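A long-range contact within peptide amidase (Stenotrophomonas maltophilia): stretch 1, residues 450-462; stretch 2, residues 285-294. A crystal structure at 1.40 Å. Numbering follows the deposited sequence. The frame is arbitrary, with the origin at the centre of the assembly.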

# COMPACT_ATOMS: atom_id res chain seq x y z
N PRO A 450 2.80 -13.07 2.54
CA PRO A 450 4.11 -13.72 2.42
C PRO A 450 3.98 -15.22 2.18
O PRO A 450 3.20 -15.89 2.86
CB PRO A 450 4.76 -13.41 3.76
CG PRO A 450 4.21 -12.06 4.09
CD PRO A 450 2.74 -12.22 3.74
N MET A 451 4.74 -15.76 1.23
CA MET A 451 4.68 -17.19 0.97
C MET A 451 6.04 -17.88 1.00
O MET A 451 6.15 -19.07 0.70
CB MET A 451 3.97 -17.47 -0.36
CG MET A 451 4.76 -17.21 -1.61
SD MET A 451 3.98 -18.10 -2.99
CE MET A 451 4.16 -19.68 -2.44
N GLY A 452 7.08 -17.13 1.36
CA GLY A 452 8.40 -17.72 1.43
C GLY A 452 9.48 -16.76 0.98
O GLY A 452 9.27 -15.55 0.92
N GLN A 453 10.65 -17.31 0.68
CA GLN A 453 11.77 -16.51 0.23
C GLN A 453 12.58 -17.27 -0.80
O GLN A 453 12.51 -18.50 -0.87
CB GLN A 453 12.69 -16.15 1.41
CG GLN A 453 12.06 -15.29 2.49
CD GLN A 453 13.00 -15.00 3.64
OE1 GLN A 453 12.68 -14.23 4.55
NE2 GLN A 453 14.18 -15.61 3.61
N ILE A 454 13.34 -16.53 -1.60
CA ILE A 454 14.23 -17.11 -2.59
C ILE A 454 15.56 -16.43 -2.28
O ILE A 454 15.68 -15.20 -2.36
CB ILE A 454 13.81 -16.78 -4.04
CG1 ILE A 454 12.45 -17.41 -4.34
CG2 ILE A 454 14.87 -17.29 -5.01
CD1 ILE A 454 11.90 -17.09 -5.72
N ASP A 455 16.56 -17.22 -1.90
CA ASP A 455 17.88 -16.70 -1.57
C ASP A 455 17.81 -15.62 -0.49
O ASP A 455 18.55 -14.64 -0.53
CB ASP A 455 18.54 -16.12 -2.83
CG ASP A 455 18.75 -17.17 -3.90
OD1 ASP A 455 19.37 -18.22 -3.61
OD2 ASP A 455 18.30 -16.94 -5.05
N GLY A 456 16.92 -15.80 0.48
CA GLY A 456 16.79 -14.85 1.57
C GLY A 456 15.93 -13.63 1.32
O GLY A 456 15.76 -12.80 2.21
N LEU A 457 15.37 -13.51 0.12
CA LEU A 457 14.54 -12.36 -0.23
C LEU A 457 13.07 -12.79 -0.30
O LEU A 457 12.74 -13.78 -0.95
CB LEU A 457 15.00 -11.77 -1.56
CG LEU A 457 16.46 -11.28 -1.56
CD1 LEU A 457 16.85 -10.83 -2.96
CD2 LEU A 457 16.63 -10.14 -0.56
N PRO A 458 12.17 -12.05 0.36
CA PRO A 458 10.74 -12.37 0.37
C PRO A 458 10.02 -12.44 -0.97
O PRO A 458 10.29 -11.68 -1.89
CB PRO A 458 10.14 -11.28 1.25
CG PRO A 458 11.26 -10.92 2.17
CD PRO A 458 12.45 -10.90 1.24
N VAL A 459 9.06 -13.36 -1.02
CA VAL A 459 8.18 -13.56 -2.17
C VAL A 459 6.77 -13.64 -1.60
O VAL A 459 6.56 -14.21 -0.52
CB VAL A 459 8.50 -14.88 -2.92
CG1 VAL A 459 7.48 -15.11 -4.02
CG2 VAL A 459 9.90 -14.81 -3.51
N GLY A 460 5.81 -13.07 -2.31
CA GLY A 460 4.44 -13.09 -1.83
C GLY A 460 3.45 -13.78 -2.76
O GLY A 460 3.71 -13.97 -3.95
N LEU A 461 2.32 -14.17 -2.18
CA LEU A 461 1.23 -14.80 -2.91
C LEU A 461 0.13 -13.75 -3.05
O LEU A 461 -0.38 -13.22 -2.05
CB LEU A 461 0.69 -16.01 -2.15
CG LEU A 461 -0.47 -16.75 -2.82
CD1 LEU A 461 -0.01 -17.36 -4.13
CD2 LEU A 461 -0.98 -17.83 -1.88
N LEU A 462 -0.23 -13.44 -4.29
CA LEU A 462 -1.24 -12.44 -4.59
C LEU A 462 -2.63 -13.03 -4.75
O LEU A 462 -2.80 -14.06 -5.40
CB LEU A 462 -0.87 -11.70 -5.87
CG LEU A 462 -1.83 -10.62 -6.36
CD1 LEU A 462 -1.69 -9.39 -5.50
CD2 LEU A 462 -1.51 -10.29 -7.81
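Stretch 2 (285-294) KYRGMPPLIE

The strongest polar link between the stretches is a salt bridge between Arg287 and Asp455. Both Arg287 NH1 and Arg287 NH2 donate hydrogen bonds to Asp455 OD2, each at 2.9 Å. The carboxylate oxygen lies near the guanidinium plane, at its edge, so both nitrogens can reach it. Both CA-to-CB bonds point sideways, and the ends of the two side chains close the gap. No other hydrogen bond crosses the contact; the rest is packing.

Stretch 1 is a beta hairpin. Strands 450-454 and 457-462 are joined by a type I' turn from Ile454 to Leu457, with Asp455 in the turn. Stretch 2 makes a type II turn from Tyr286 to Met289, closed by Met289 N to Tyr286 O at 2.8 Å, and then runs as a helix to Glu294 and beyond. The helix lies nearly antiparallel to strand 450-454, with a crossing angle of 161° and a closest axis approach of 8.6 Å. It crosses strand 457-462 at -43°, 10.0 Å away.

The type II turn sits over Ile454. Gly288 CA is 6.0 Å from Ile454 CA, and a CB on Gly288 would clash with Ile454 CG2. Ile454 CD1 packs 3.5 Å from Arg287 O and 4.3 Å from Tyr286 CD1, at the ring edge.

Leu292 carries the largest covered area. Its CD1 lies 3.5 Å from Ile454 CG1 and 4.1 Å from Val459 CG2, so it touches both strands. Gly452 leaves room for it: a CB there would clash with Leu292 CD2. Val459 CG1 also meets Met289 SD at 3.6 Å.

Further along the helix, Ile293 CD1 packs against Leu461 CD1 at 3.8 Å and lies 4.4 Å from Met451 SD. Met451 CE is 3.8 Å from Leu292 CB.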

# COMPACT_ATOMS: atom_id res chain seq x y z
N LYS A 285 7.64 -19.48 -13.61
CA LYS A 285 8.92 -20.11 -13.89
C LYS A 285 10.12 -19.25 -13.50
O LYS A 285 11.26 -19.55 -13.85
CB LYS A 285 9.01 -20.48 -15.38
CG LYS A 285 7.85 -21.32 -15.88
CD LYS A 285 7.61 -22.55 -15.00
CE LYS A 285 8.79 -23.51 -15.02
NZ LYS A 285 8.54 -24.70 -14.15
N TYR A 286 9.85 -18.17 -12.78
CA TYR A 286 10.89 -17.27 -12.30
C TYR A 286 11.85 -18.12 -11.47
O TYR A 286 11.42 -19.01 -10.74
CB TYR A 286 10.24 -16.16 -11.47
CG TYR A 286 11.18 -15.14 -10.87
CD1 TYR A 286 11.76 -15.35 -9.63
CD2 TYR A 286 11.43 -13.93 -11.53
CE1 TYR A 286 12.58 -14.38 -9.04
CE2 TYR A 286 12.25 -12.96 -10.96
CZ TYR A 286 12.82 -13.19 -9.71
OH TYR A 286 13.60 -12.22 -9.13
N ARG A 287 13.15 -17.86 -11.59
CA ARG A 287 14.15 -18.63 -10.85
C ARG A 287 13.83 -18.80 -9.37
O ARG A 287 13.76 -17.82 -8.62
CB ARG A 287 15.53 -17.99 -11.01
CG ARG A 287 16.67 -18.83 -10.44
CD ARG A 287 18.00 -18.11 -10.55
NE ARG A 287 18.06 -16.92 -9.70
CZ ARG A 287 18.02 -16.94 -8.37
NH1 ARG A 287 17.91 -18.10 -7.73
NH2 ARG A 287 18.08 -15.81 -7.68
N GLY A 288 13.65 -20.05 -8.94
CA GLY A 288 13.36 -20.34 -7.55
C GLY A 288 11.89 -20.30 -7.17
O GLY A 288 11.52 -20.66 -6.06
N MET A 289 11.05 -19.87 -8.11
CA MET A 289 9.62 -19.75 -7.85
C MET A 289 8.80 -21.05 -7.87
O MET A 289 7.93 -21.25 -7.03
CB MET A 289 8.99 -18.76 -8.83
CG MET A 289 7.59 -18.28 -8.45
SD MET A 289 7.57 -17.23 -6.97
CE MET A 289 8.11 -15.67 -7.67
N PRO A 290 9.07 -21.96 -8.83
CA PRO A 290 8.30 -23.21 -8.89
C PRO A 290 8.00 -23.91 -7.56
O PRO A 290 6.85 -24.24 -7.28
CB PRO A 290 9.13 -24.07 -9.84
CG PRO A 290 9.64 -23.06 -10.81
CD PRO A 290 10.09 -21.93 -9.89
N PRO A 291 9.02 -24.15 -6.72
CA PRO A 291 8.77 -24.82 -5.44
C PRO A 291 7.83 -24.05 -4.52
O PRO A 291 7.00 -24.65 -3.83
CB PRO A 291 10.17 -24.95 -4.84
CG PRO A 291 11.07 -24.96 -6.04
CD PRO A 291 10.46 -23.90 -6.92
N LEU A 292 7.97 -22.73 -4.51
CA LEU A 292 7.14 -21.90 -3.65
C LEU A 292 5.69 -21.86 -4.08
O LEU A 292 4.79 -22.07 -3.27
CB LEU A 292 7.69 -20.47 -3.61
CG LEU A 292 9.07 -20.31 -2.95
CD1 LEU A 292 9.49 -18.85 -3.02
CD2 LEU A 292 9.01 -20.79 -1.51
N ILE A 293 5.44 -21.61 -5.36
CA ILE A 293 4.06 -21.54 -5.83
C ILE A 293 3.40 -22.92 -5.81
O ILE A 293 2.19 -23.02 -5.61
CB ILE A 293 3.97 -20.89 -7.23
CG1 ILE A 293 2.52 -20.53 -7.55
CG2 ILE A 293 4.55 -21.81 -8.29
CD1 ILE A 293 1.92 -19.50 -6.60
N GLU A 294 4.18 -23.98 -6.01
CA GLU A 294 3.62 -25.33 -5.97
C GLU A 294 3.18 -25.64 -4.55
O GLU A 294 2.10 -26.20 -4.32
CB GLU A 294 4.66 -26.37 -6.40
CG GLU A 294 4.85 -26.50 -7.89
CD GLU A 294 5.88 -27.54 -8.26
OE1 GLU A 294 7.04 -27.42 -7.80
OE2 GLU A 294 5.55 -28.48 -9.01